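Local structure of STING-associated CdnE c-di-GMP synthase (Flavobacteriaceae, 6WT8) at residues Ser1-Tyr5 with Ser352-Asp356; Tyr5-Ile9 with Asp46-Tyr50; Asp106-Asn112 with Asp196-Tyr202; Lys264-Ile270 with Phe345-Glu349; Lys273-Arg277 with Lys338-Ile343. The protein probably catalyses formation of the cyclic dinucleotide c-di-GMP, the nucleotide signal of a bacterial CBASS system that works through an associated STING protein. Residues are numbered along the deposited sequence.

From the N terminus, contact 1 closes the longest loop, tying S1-Y5 to helix 336-360 near the other end of the chain. Contact 2 starts from the same stretch, shares Y5 with it and closes a short loop between helices 5-16 and 46-56. Contact 3 follows in series, joining two strands of the central sheet; its centre lies about 44 Å from that of contact 1, on the opposite side of the chain's centre. Contact 4 brings the end of helix 253-266 and the turn after it to helix 336-360, and contact 5 nests inside its loop. Contacts 3, 4 and 5 all lie within the loop of contact 1. Helix 336-360 thus serves contacts 1, 5 and 4.

Contact 1 (Ser1-Tyr5 with Ser352-Asp356)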
# COMPACT_ATOMS: atom_id res chain seq x y z
N SER A 1 29.20 13.68 -2.59
CA SER A 1 28.06 14.59 -2.63
C SER A 1 28.02 15.57 -1.47
O SER A 1 28.75 15.43 -0.48
CB SER A 1 26.76 13.79 -2.63
OG SER A 1 26.25 13.75 -1.30
N GLN A 2 27.12 16.55 -1.56
CA GLN A 2 26.92 17.51 -0.49
C GLN A 2 25.83 17.09 0.50
O GLN A 2 25.44 17.91 1.34
CB GLN A 2 26.59 18.88 -1.09
CG GLN A 2 27.80 19.61 -1.66
CD GLN A 2 28.84 19.91 -0.59
OE1 GLN A 2 29.88 19.25 -0.52
NE2 GLN A 2 28.56 20.91 0.24
N LYS A 3 25.37 15.84 0.46
CA LYS A 3 24.31 15.42 1.36
C LYS A 3 24.78 15.43 2.80
O LYS A 3 25.89 14.98 3.11
CB LYS A 3 23.82 14.03 0.99
CG LYS A 3 23.01 14.04 -0.33
CD LYS A 3 22.70 12.66 -0.88
CE LYS A 3 21.47 12.06 -0.21
NZ LYS A 3 20.19 12.92 -0.24
N ASN A 4 23.91 15.89 3.70
CA ASN A 4 24.21 15.94 5.14
C ASN A 4 23.48 14.75 5.77
O ASN A 4 22.30 14.86 6.09
CB ASN A 4 23.74 17.26 5.73
CG ASN A 4 24.12 17.43 7.17
OD1 ASN A 4 24.30 16.46 7.90
ND2 ASN A 4 24.24 18.67 7.61
N TYR A 5 24.20 13.65 5.99
CA TYR A 5 23.52 12.44 6.46
C TYR A 5 23.12 12.54 7.92
O TYR A 5 22.13 11.93 8.34
CB TYR A 5 24.36 11.21 6.19
CG TYR A 5 24.43 10.93 4.73
CD1 TYR A 5 23.36 10.38 4.07
CD2 TYR A 5 25.53 11.31 3.99
CE1 TYR A 5 23.40 10.19 2.69
CE2 TYR A 5 25.61 11.08 2.64
CZ TYR A 5 24.54 10.52 1.99
OH TYR A 5 24.66 10.33 0.62
N SER A 352 24.07 9.87 -5.75
CA SER A 352 24.86 10.51 -4.69
C SER A 352 25.12 9.57 -3.53
O SER A 352 26.21 9.57 -2.95
CB SER A 352 24.12 11.71 -4.16
OG SER A 352 24.12 12.72 -5.15
N ILE A 353 24.10 8.84 -3.09
CA ILE A 353 24.26 7.90 -1.98
C ILE A 353 25.31 6.85 -2.31
O ILE A 353 26.15 6.51 -1.48
CB ILE A 353 22.92 7.25 -1.63
CG1 ILE A 353 21.99 8.33 -1.06
CG2 ILE A 353 23.09 6.08 -0.67
CD1 ILE A 353 20.49 7.90 -0.84
N ILE A 354 25.26 6.31 -3.53
CA ILE A 354 26.20 5.26 -3.92
C ILE A 354 27.60 5.84 -3.96
O ILE A 354 28.56 5.22 -3.49
CB ILE A 354 25.79 4.69 -5.28
CG1 ILE A 354 24.54 3.79 -5.14
CG2 ILE A 354 26.96 3.85 -5.87
CD1 ILE A 354 23.80 3.53 -6.46
N ALA A 355 27.73 7.07 -4.46
CA ALA A 355 29.04 7.70 -4.49
C ALA A 355 29.57 7.92 -3.08
O ALA A 355 30.77 7.75 -2.82
CB ALA A 355 29.00 9.02 -5.26
N ASP A 356 28.69 8.34 -2.16
CA ASP A 356 29.13 8.59 -0.79
C ASP A 356 29.50 7.29 -0.07
O ASP A 356 30.43 7.28 0.75
CB ASP A 356 28.04 9.34 -0.03
CG ASP A 356 27.86 10.76 -0.53
OD1 ASP A 356 28.86 11.35 -1.05
OD2 ASP A 356 26.77 11.33 -0.39
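One carboxylate, that of D356, gathers the start of the chain. Its OD1 forms a salt bridge with the terminal amine, S1 N to D356 OD1 at 2.8 Å, while D356 OD2 accepts two hydroxyl hydrogen bonds, from S1 OG at 2.6 Å and from Y5 OH at 2.5 Å. S1 OG works in both directions: besides giving its proton to D356, it accepts from K3 N at 2.9 Å, so S1-K3 folds into an ST turn that presents amine and hydroxyl to the same acid. N4 stands at the N-cap of helix 5-16, and its OD1 accepts from the amide of E7. Packing spreads from this polar centre along the side of helix 336-360. S1 CB rests 3.7 Å from S352 CB, and the aliphatic part of K3 runs back along the helix, with CD 3.7 Å from S352 CB and CE 3.9 Å from I353 CG1. The ammonium of K3 runs on to a salt bridge with E349, one turn before I353. Near the plane of its ring, at the edge, Y5 meets I353, with Y5 OH 3.7 Å from I353 CG1. I353 is wedged against helices 46-56 and 253-266. The arrangement is that of an N-terminal segment pinned by an ion pair and hydrogen bonds to the last long helix of the helical lobe, which brings the two chain ends together.

Contact 2 (Tyr5-Ile9 with Asp46-Tyr50); sequences YLELI and DVSIY
Two right-handed helical turns run side by side, Y5-I9 at the start of helix 5-16 and D46-Y50 at the start of helix 46-56. Their axes are nearly parallel, with a signed crossing angle of 23°, and approach to 8.9 Å. The register steps by one turn: Y5 CA lies 5.7 Å from D46 CA and I9 CA 5.2 Å from Y50 CA. Y5 (chi1 m, chi2 -75°) is one of two large bumps, with Y50 the other. V47 covers one face of its ring and Y50 meets its edge: V47 CB sits 3.9 Å from the Y5 ring centroid, 5° off the normal, a CH-pi contact, and Y50 CD2 lies 3.8 Å from Y5 CD1. Y50 (chi1 t, chi2 61°) reaches back over helix 5-16, and L8 CB lies over one face of the Y50 ring, a CH-pi contact 3.9 Å from the centroid and 29° off the normal. The two tyrosine planes stand oblique, at 50°. I9 (chi1 m, chi2 t) bends its end into the hollow formed by D46, I49 and Y50, with I9 CD1 3.4 Å from D46 O and 3.8 Å from I49 CG2, and I9 CG1 3.9 Å from Y50 CB. No hydrogen bond crosses this interlocked helix pair. Helix 336-360 lies against it through I353, which touches Y5 and V47, and helix 253-266 through D266 on L8 and I263 on Y50.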
# COMPACT_ATOMS: atom_id res chain seq x y z
N TYR A 5 24.20 13.65 5.99
CA TYR A 5 23.52 12.44 6.46
C TYR A 5 23.12 12.54 7.92
O TYR A 5 22.13 11.93 8.34
CB TYR A 5 24.36 11.21 6.19
CG TYR A 5 24.43 10.93 4.73
CD1 TYR A 5 23.36 10.38 4.07
CD2 TYR A 5 25.53 11.31 3.99
CE1 TYR A 5 23.40 10.19 2.69
CE2 TYR A 5 25.61 11.08 2.64
CZ TYR A 5 24.54 10.52 1.99
OH TYR A 5 24.66 10.33 0.62
N LEU A 6 23.85 13.31 8.70
CA LEU A 6 23.44 13.54 10.09
C LEU A 6 22.07 14.19 10.16
O LEU A 6 21.19 13.76 10.92
CB LEU A 6 24.50 14.39 10.82
CG LEU A 6 24.09 14.65 12.26
CD1 LEU A 6 24.10 13.29 12.92
CD2 LEU A 6 25.07 15.58 12.95
N GLU A 7 21.85 15.23 9.34
CA GLU A 7 20.54 15.87 9.32
C GLU A 7 19.47 14.92 8.80
O GLU A 7 18.35 14.89 9.31
CB GLU A 7 20.61 17.14 8.46
CG GLU A 7 19.33 17.95 8.46
CD GLU A 7 19.48 19.35 7.85
OE1 GLU A 7 20.51 19.60 7.15
OE2 GLU A 7 18.58 20.19 8.07
N LEU A 8 19.82 14.10 7.80
CA LEU A 8 18.87 13.14 7.24
C LEU A 8 18.49 12.09 8.27
O LEU A 8 17.31 11.73 8.39
CB LEU A 8 19.43 12.49 5.97
CG LEU A 8 19.45 13.40 4.74
CD1 LEU A 8 20.29 12.75 3.60
CD2 LEU A 8 18.00 13.72 4.34
N ILE A 9 19.49 11.59 9.02
CA ILE A 9 19.21 10.61 10.07
C ILE A 9 18.25 11.20 11.10
O ILE A 9 17.27 10.55 11.51
CB ILE A 9 20.51 10.14 10.74
CG1 ILE A 9 21.30 9.23 9.77
CG2 ILE A 9 20.20 9.42 12.06
CD1 ILE A 9 22.78 9.07 10.15
N ASP A 46 27.69 7.31 8.51
CA ASP A 46 26.43 8.04 8.53
C ASP A 46 25.55 7.67 7.34
O ASP A 46 24.34 7.51 7.50
CB ASP A 46 26.65 9.56 8.55
CG ASP A 46 27.15 10.09 9.90
OD1 ASP A 46 27.20 9.31 10.89
OD2 ASP A 46 27.50 11.29 9.97
N VAL A 47 26.15 7.50 6.15
CA VAL A 47 25.31 7.17 4.98
C VAL A 47 24.65 5.81 5.16
O VAL A 47 23.45 5.63 4.86
CB VAL A 47 26.13 7.25 3.66
CG1 VAL A 47 27.41 6.41 3.66
CG2 VAL A 47 25.25 6.88 2.45
N SER A 48 25.40 4.84 5.68
CA SER A 48 24.83 3.51 5.94
C SER A 48 23.72 3.58 6.99
O SER A 48 22.68 2.92 6.86
CB SER A 48 25.90 2.55 6.41
OG SER A 48 25.25 1.39 6.89
N ILE A 49 23.94 4.33 8.08
CA ILE A 49 22.87 4.44 9.08
C ILE A 49 21.61 5.06 8.50
O ILE A 49 20.48 4.63 8.78
CB ILE A 49 23.39 5.23 10.29
CG1 ILE A 49 24.51 4.43 10.95
CG2 ILE A 49 22.30 5.49 11.28
CD1 ILE A 49 25.28 5.31 11.95
N TYR A 50 21.78 6.09 7.67
CA TYR A 50 20.63 6.68 7.00
C TYR A 50 19.89 5.63 6.17
O TYR A 50 18.65 5.57 6.18
CB TYR A 50 21.08 7.83 6.11
CG TYR A 50 19.98 8.40 5.24
CD1 TYR A 50 18.84 8.97 5.80
CD2 TYR A 50 20.09 8.36 3.86
CE1 TYR A 50 17.77 9.52 4.97
CE2 TYR A 50 19.05 8.91 3.03
CZ TYR A 50 17.93 9.46 3.60
OH TYR A 50 16.88 10.03 2.84

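Contact 3 (Asp106-Asn112 with Asp196-Tyr202)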
# COMPACT_ATOMS: atom_id res chain seq x y z
N ASP A 106 -6.82 2.30 7.53
CA ASP A 106 -8.23 2.70 7.43
C ASP A 106 -9.11 1.49 7.74
O ASP A 106 -8.79 0.35 7.33
CB ASP A 106 -8.64 3.12 6.01
CG ASP A 106 -7.96 4.33 5.48
OD1 ASP A 106 -7.51 5.19 6.23
OD2 ASP A 106 -7.93 4.45 4.22
N LEU A 107 -10.23 1.73 8.42
CA LEU A 107 -11.22 0.68 8.59
C LEU A 107 -12.20 0.73 7.42
O LEU A 107 -12.71 1.81 7.07
CB LEU A 107 -11.97 0.90 9.91
CG LEU A 107 -13.09 -0.14 10.21
CD1 LEU A 107 -13.27 -0.24 11.70
CD2 LEU A 107 -14.44 0.28 9.58
N VAL A 108 -12.46 -0.42 6.78
CA VAL A 108 -13.39 -0.48 5.66
C VAL A 108 -14.57 -1.33 6.09
O VAL A 108 -14.40 -2.48 6.52
CB VAL A 108 -12.72 -1.10 4.41
CG1 VAL A 108 -13.64 -0.91 3.20
CG2 VAL A 108 -11.42 -0.39 4.13
N GLN A 109 -15.79 -0.81 5.94
CA GLN A 109 -16.99 -1.60 6.17
C GLN A 109 -17.71 -1.75 4.84
O GLN A 109 -17.87 -0.77 4.11
CB GLN A 109 -17.85 -1.01 7.27
CG GLN A 109 -18.40 0.35 6.94
CD GLN A 109 -19.20 0.92 8.11
OE1 GLN A 109 -19.58 0.22 9.08
NE2 GLN A 109 -19.49 2.21 8.02
N ILE A 110 -18.00 -2.99 4.45
CA ILE A 110 -18.43 -3.30 3.09
C ILE A 110 -19.78 -3.98 3.20
O ILE A 110 -19.90 -5.05 3.81
CB ILE A 110 -17.39 -4.23 2.42
CG1 ILE A 110 -15.97 -3.66 2.57
CG2 ILE A 110 -17.77 -4.37 0.97
CD1 ILE A 110 -14.84 -4.71 2.30
N THR A 111 -20.82 -3.40 2.58
CA THR A 111 -22.11 -4.07 2.61
C THR A 111 -22.00 -5.45 1.97
O THR A 111 -21.26 -5.64 0.99
CB THR A 111 -23.14 -3.22 1.89
OG1 THR A 111 -22.68 -2.89 0.56
CG2 THR A 111 -23.41 -1.98 2.72
N ASN A 112 -22.64 -6.46 2.58
CA ASN A 112 -22.33 -7.84 2.18
C ASN A 112 -23.57 -8.63 1.77
O ASN A 112 -23.48 -9.86 1.65
CB ASN A 112 -21.57 -8.58 3.31
CG ASN A 112 -22.41 -8.71 4.59
OD1 ASN A 112 -23.62 -8.43 4.59
ND2 ASN A 112 -21.77 -9.14 5.68
N ASP A 196 -9.76 6.66 9.88
CA ASP A 196 -10.79 6.89 8.87
C ASP A 196 -11.62 5.64 8.67
O ASP A 196 -11.08 4.54 8.56
CB ASP A 196 -10.17 7.29 7.53
CG ASP A 196 -9.88 8.76 7.40
OD1 ASP A 196 -10.83 9.61 7.43
OD2 ASP A 196 -8.68 9.08 7.27
N VAL A 197 -12.95 5.82 8.61
CA VAL A 197 -13.92 4.75 8.40
C VAL A 197 -14.51 4.92 7.01
O VAL A 197 -15.17 5.93 6.75
CB VAL A 197 -15.02 4.81 9.48
CG1 VAL A 197 -16.12 3.86 9.19
CG2 VAL A 197 -14.41 4.53 10.87
N VAL A 198 -14.27 3.94 6.15
CA VAL A 198 -14.70 3.94 4.75
C VAL A 198 -15.88 2.99 4.63
O VAL A 198 -15.84 1.89 5.19
CB VAL A 198 -13.50 3.48 3.90
CG1 VAL A 198 -13.84 3.46 2.43
CG2 VAL A 198 -12.33 4.44 4.18
N THR A 199 -16.91 3.41 3.89
CA THR A 199 -18.10 2.61 3.63
C THR A 199 -18.14 2.29 2.14
O THR A 199 -18.02 3.20 1.31
CB THR A 199 -19.35 3.35 4.07
OG1 THR A 199 -19.20 3.75 5.44
CG2 THR A 199 -20.62 2.54 3.87
N ALA A 200 -18.31 1.02 1.81
CA ALA A 200 -18.18 0.57 0.43
C ALA A 200 -19.08 -0.62 0.18
O ALA A 200 -19.63 -1.22 1.10
CB ALA A 200 -16.73 0.19 0.16
N THR A 201 -19.23 -0.97 -1.10
CA THR A 201 -19.77 -2.28 -1.44
C THR A 201 -18.71 -3.07 -2.20
O THR A 201 -17.70 -2.53 -2.64
CB THR A 201 -21.06 -2.10 -2.27
OG1 THR A 201 -21.70 -3.38 -2.43
CG2 THR A 201 -20.75 -1.51 -3.63
N TYR A 202 -18.92 -4.38 -2.34
CA TYR A 202 -17.96 -5.18 -3.10
C TYR A 202 -18.17 -5.05 -4.60
O TYR A 202 -19.26 -4.82 -5.10
CB TYR A 202 -18.10 -6.67 -2.77
CG TYR A 202 -17.58 -7.09 -1.45
CD1 TYR A 202 -16.25 -6.96 -1.15
CD2 TYR A 202 -18.48 -7.61 -0.48
CE1 TYR A 202 -15.72 -7.39 0.09
CE2 TYR A 202 -17.99 -8.01 0.76
CZ TYR A 202 -16.63 -7.91 1.03
OH TYR A 202 -16.07 -8.32 2.25
O HOH W 1 -7.18 5.76 8.83
O HOH W 2 -7.42 7.94 5.06
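I110 lays its CG2 squarely over the ring of Y202, 3.4 Å from the centroid and 3° off the normal, a CH-pi contact. The backbones pair as a parallel ladder: L107 N to D196 O, A200 N to Q109 O and T111 N to A200 O at 2.9 Å, V198 N to L107 O and Q109 N to V198 O at 2.8 Å. V108, V198, I110 and A200 share one face of the sheet, towards strand 218-221; L107, V197, Q109 and T199 share the other, against helices 60-81 and 154-172. There Q109 NE2 donates to T199 OG1 at 3.0 Å, while H81 holds Q109 OE1. Where strand 106-112 begins beside D196, D106 OD1 and D196 OD2 come within 4.2 Å; one water links D106 OD1 (2.7 Å) to D196 N (2.9 Å), and a second lies 3.0 Å from D106 OD1 and 2.8 Å from D196 OD2. D106 OD2 accepts from Q90; K180 and S183 hold D196 OD1. This water-bridged acid pair is consistent with the metal-binding carboxylate cluster of the nucleotidyltransferase fold.

Contact 4 (Lys264-Ile270 with Phe345-Glu349); sequences KYDCPHI and FLSQE
After helical K264 and Y265 the chain makes a type I beta turn, C267-I270, closed by I270 N to C267 O at 3.3 Å and facing helical F345-E349. K264 CA is 6.5 Å from L346 CA and H269 CA 6.8 Å from F345 CA. Apolar contacts lead. I270 (chi1 m, chi2 t) sends CD1 to F345 CB at 3.8 Å and to L346 CD2 at 3.6 Å; L346 CD2 reaches K264 CA at 3.6 Å. C267, chi1 t, sets SG 4.2 Å from F345 CB. Among ring contacts, H269 CB (chi1 m) sits over the face of F345 (chi1 m), a CH-pi contact 3.4 Å from the centroid and 6° off the normal; the rings are near parallel (22°) but slid apart, centroids 4.8 Å apart. A water joins the two segments: it donates to F345 O (2.9 Å) and E349 OE2 (3.0 Å) and bonds weakly to H269 ND1 (3.4 Å). Within the helical lobe, helix 300-314 backs L346 through L309 and E349 pairs with K3.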
# COMPACT_ATOMS: atom_id res chain seq x y z
N LYS A 264 12.29 9.95 -1.47
CA LYS A 264 11.40 10.92 -2.12
C LYS A 264 10.98 12.03 -1.14
O LYS A 264 10.92 13.24 -1.49
CB LYS A 264 10.16 10.20 -2.67
CG LYS A 264 9.40 11.14 -3.63
CD LYS A 264 8.32 10.34 -4.43
CE LYS A 264 7.14 9.94 -3.53
NZ LYS A 264 6.12 11.07 -3.37
N TYR A 265 10.69 11.65 0.10
CA TYR A 265 10.19 12.57 1.10
C TYR A 265 11.21 13.65 1.39
O TYR A 265 10.86 14.83 1.46
CB TYR A 265 9.80 11.78 2.36
CG TYR A 265 8.96 12.58 3.34
CD1 TYR A 265 9.54 13.44 4.28
CD2 TYR A 265 7.57 12.45 3.32
CE1 TYR A 265 8.73 14.15 5.16
CE2 TYR A 265 6.75 13.16 4.23
CZ TYR A 265 7.36 13.99 5.12
OH TYR A 265 6.55 14.73 5.99
N ASP A 266 12.49 13.27 1.46
CA ASP A 266 13.58 14.19 1.81
C ASP A 266 14.17 14.89 0.60
O ASP A 266 15.01 15.79 0.76
CB ASP A 266 14.66 13.40 2.55
CG ASP A 266 14.26 13.08 4.01
OD1 ASP A 266 13.52 13.86 4.57
OD2 ASP A 266 14.72 12.03 4.50
N CYS A 267 13.73 14.56 -0.60
CA CYS A 267 14.28 15.21 -1.79
C CYS A 267 13.64 16.58 -2.03
O CYS A 267 12.43 16.67 -2.26
CB CYS A 267 14.04 14.32 -3.01
SG CYS A 267 14.71 15.04 -4.53
N PRO A 268 14.41 17.67 -2.02
CA PRO A 268 13.79 18.99 -2.12
C PRO A 268 13.28 19.32 -3.51
O PRO A 268 12.48 20.26 -3.67
CB PRO A 268 14.91 19.93 -1.68
CG PRO A 268 16.18 19.18 -2.06
CD PRO A 268 15.86 17.71 -1.78
N HIS A 269 13.66 18.54 -4.51
CA HIS A 269 13.24 18.74 -5.88
C HIS A 269 11.92 18.06 -6.21
O HIS A 269 11.42 18.23 -7.33
CB HIS A 269 14.34 18.20 -6.81
CG HIS A 269 15.68 18.80 -6.53
ND1 HIS A 269 16.80 18.06 -6.22
CD2 HIS A 269 16.06 20.10 -6.52
CE1 HIS A 269 17.82 18.87 -6.04
NE2 HIS A 269 17.40 20.12 -6.21
N ILE A 270 11.32 17.31 -5.28
CA ILE A 270 10.09 16.56 -5.53
C ILE A 270 9.02 17.03 -4.55
O ILE A 270 9.23 16.97 -3.33
CB ILE A 270 10.34 15.04 -5.41
CG1 ILE A 270 11.38 14.59 -6.44
CG2 ILE A 270 9.01 14.24 -5.64
CD1 ILE A 270 11.93 13.12 -6.20
N PHE A 345 14.99 12.79 -10.52
CA PHE A 345 15.51 13.33 -9.26
C PHE A 345 15.78 12.23 -8.27
O PHE A 345 16.79 12.28 -7.52
CB PHE A 345 14.51 14.37 -8.70
CG PHE A 345 14.58 15.71 -9.38
CD1 PHE A 345 15.80 16.36 -9.49
CD2 PHE A 345 13.44 16.31 -9.88
CE1 PHE A 345 15.84 17.65 -10.07
CE2 PHE A 345 13.50 17.59 -10.45
CZ PHE A 345 14.69 18.22 -10.58
N LEU A 346 14.93 11.21 -8.22
CA LEU A 346 15.21 10.09 -7.30
C LEU A 346 16.49 9.37 -7.70
O LEU A 346 17.29 9.00 -6.83
CB LEU A 346 14.06 9.07 -7.32
CG LEU A 346 12.77 9.53 -6.68
CD1 LEU A 346 11.75 8.39 -6.85
CD2 LEU A 346 12.94 9.83 -5.19
N SER A 347 16.70 9.15 -9.00
CA SER A 347 17.92 8.46 -9.42
C SER A 347 19.15 9.28 -9.09
O SER A 347 20.19 8.71 -8.71
CB SER A 347 17.81 8.11 -10.89
OG SER A 347 18.01 9.27 -11.66
N GLN A 348 19.06 10.61 -9.17
CA GLN A 348 20.19 11.45 -8.78
C GLN A 348 20.51 11.32 -7.29
O GLN A 348 21.69 11.28 -6.90
CB GLN A 348 19.87 12.90 -9.15
CG GLN A 348 19.87 13.14 -10.67
CD GLN A 348 19.34 14.55 -11.11
OE1 GLN A 348 19.07 14.80 -12.30
NE2 GLN A 348 19.19 15.46 -10.14
N GLU A 349 19.48 11.20 -6.44
CA GLU A 349 19.75 10.98 -5.02
C GLU A 349 20.42 9.64 -4.82
O GLU A 349 21.38 9.55 -4.04
CB GLU A 349 18.45 11.00 -4.18
CG GLU A 349 17.69 12.33 -4.23
CD GLU A 349 18.44 13.46 -3.56
OE1 GLU A 349 19.44 13.19 -2.84
OE2 GLU A 349 18.10 14.64 -3.81
O HOH W 3 17.79 14.88 -6.75

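Contact 5 (Lys273-Arg277 with Lys338-Ile343); sequences KGSIR and KKLIEI
Bidentate recognition of a glutamate by two successive backbone amides joins the link before helix 278-287 to helix 336-360 in the helical lobe. Residues K273-R277 are irregular, K338-I343 alpha-helical; S275 CA lies 5.2 Å from K339 CA. E342 (chi1 m, chi2 t) points at the link and splits its carboxylate: S275 N donates to E342 OE2 at 2.9 Å and I276 N to E342 OE1 at 2.9 Å. A water accepts from G274 N (3.0 Å) and lies 2.9 Å from E342 OE1. An ideal CB on G274 would lie 2.3 Å from E342 OE2, a clash that glycine avoids. S275, chi1 p, rests on the helix with CB 3.8 Å from K339 CG; a second water touches S275 OG (2.9 Å) and donates to E342 OE2 (2.5 Å). I276, both chi angles m, supplies the apolar side, its CD1 3.9 Å from I343 CD1 and 3.9 Å from K339 CB. The bend is tied by R277 NE donating to G274 O at 2.7 Å.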
# COMPACT_ATOMS: atom_id res chain seq x y z
N LYS A 273 3.19 15.62 -2.84
CA LYS A 273 2.02 15.01 -3.47
C LYS A 273 2.11 15.24 -4.97
O LYS A 273 1.27 15.88 -5.59
CB LYS A 273 0.72 15.56 -2.85
CG LYS A 273 0.55 15.20 -1.37
CD LYS A 273 0.61 13.70 -1.10
CE LYS A 273 0.47 13.42 0.41
NZ LYS A 273 0.33 11.97 0.78
N GLY A 274 3.15 14.66 -5.56
CA GLY A 274 3.45 14.89 -6.93
C GLY A 274 2.96 13.77 -7.82
O GLY A 274 1.93 13.15 -7.54
N SER A 275 3.67 13.57 -8.94
CA SER A 275 3.26 12.60 -9.93
C SER A 275 3.58 11.16 -9.54
O SER A 275 2.92 10.23 -10.04
CB SER A 275 3.92 12.89 -11.27
OG SER A 275 5.31 12.77 -11.22
N ILE A 276 4.60 10.95 -8.70
CA ILE A 276 4.97 9.62 -8.23
C ILE A 276 4.54 9.54 -6.78
O ILE A 276 5.02 10.33 -5.95
CB ILE A 276 6.47 9.37 -8.36
CG1 ILE A 276 6.86 9.19 -9.85
CG2 ILE A 276 6.97 8.13 -7.54
CD1 ILE A 276 6.36 7.91 -10.53
N ARG A 277 3.65 8.61 -6.48
CA ARG A 277 3.10 8.42 -5.16
C ARG A 277 3.46 7.03 -4.64
O ARG A 277 4.15 6.25 -5.30
CB ARG A 277 1.58 8.58 -5.15
CG ARG A 277 1.06 9.87 -5.80
CD ARG A 277 1.20 11.07 -4.90
NE ARG A 277 0.48 12.19 -5.53
CZ ARG A 277 -0.71 12.64 -5.15
NH1 ARG A 277 -1.33 12.10 -4.10
NH2 ARG A 277 -1.26 13.65 -5.81
N LYS A 338 6.02 13.82 -16.74
CA LYS A 338 6.09 14.38 -15.39
C LYS A 338 6.56 13.36 -14.37
O LYS A 338 7.34 13.69 -13.45
CB LYS A 338 4.73 14.95 -15.01
CG LYS A 338 4.36 16.18 -15.86
CD LYS A 338 2.96 16.62 -15.46
CE LYS A 338 2.58 17.78 -16.34
NZ LYS A 338 1.22 18.33 -15.97
N LYS A 339 6.13 12.11 -14.51
CA LYS A 339 6.60 11.07 -13.60
C LYS A 339 8.09 10.88 -13.76
O LYS A 339 8.82 10.72 -12.77
CB LYS A 339 5.85 9.76 -13.89
CG LYS A 339 4.40 9.80 -13.37
CD LYS A 339 3.58 8.62 -13.95
CE LYS A 339 2.18 8.66 -13.32
NZ LYS A 339 1.19 7.71 -14.01
N LEU A 340 8.57 10.91 -15.01
CA LEU A 340 10.00 10.73 -15.24
C LEU A 340 10.84 11.85 -14.64
O LEU A 340 12.00 11.58 -14.27
CB LEU A 340 10.28 10.60 -16.74
CG LEU A 340 9.84 9.25 -17.31
CD1 LEU A 340 10.11 9.22 -18.83
CD2 LEU A 340 10.56 8.07 -16.58
N ILE A 341 10.33 13.08 -14.52
CA ILE A 341 11.11 14.10 -13.82
C ILE A 341 11.38 13.63 -12.39
O ILE A 341 12.49 13.73 -11.87
CB ILE A 341 10.39 15.45 -13.82
CG1 ILE A 341 10.35 15.97 -15.27
CG2 ILE A 341 11.11 16.45 -12.85
CD1 ILE A 341 11.72 15.71 -16.08
N GLU A 342 10.33 13.15 -11.71
CA GLU A 342 10.52 12.71 -10.33
C GLU A 342 11.44 11.49 -10.27
O GLU A 342 12.29 11.38 -9.38
CB GLU A 342 9.15 12.44 -9.70
CG GLU A 342 8.35 13.75 -9.67
CD GLU A 342 7.09 13.70 -8.83
OE1 GLU A 342 6.84 12.71 -8.12
OE2 GLU A 342 6.31 14.70 -8.91
N ILE A 343 11.28 10.55 -11.20
CA ILE A 343 12.19 9.39 -11.23
C ILE A 343 13.62 9.86 -11.43
O ILE A 343 14.55 9.34 -10.81
CB ILE A 343 11.78 8.40 -12.35
CG1 ILE A 343 10.34 7.92 -12.13
CG2 ILE A 343 12.76 7.20 -12.45
CD1 ILE A 343 10.14 7.19 -10.82
O HOH W 4 5.67 13.11 -5.55
O HOH W 5 5.57 15.65 -11.12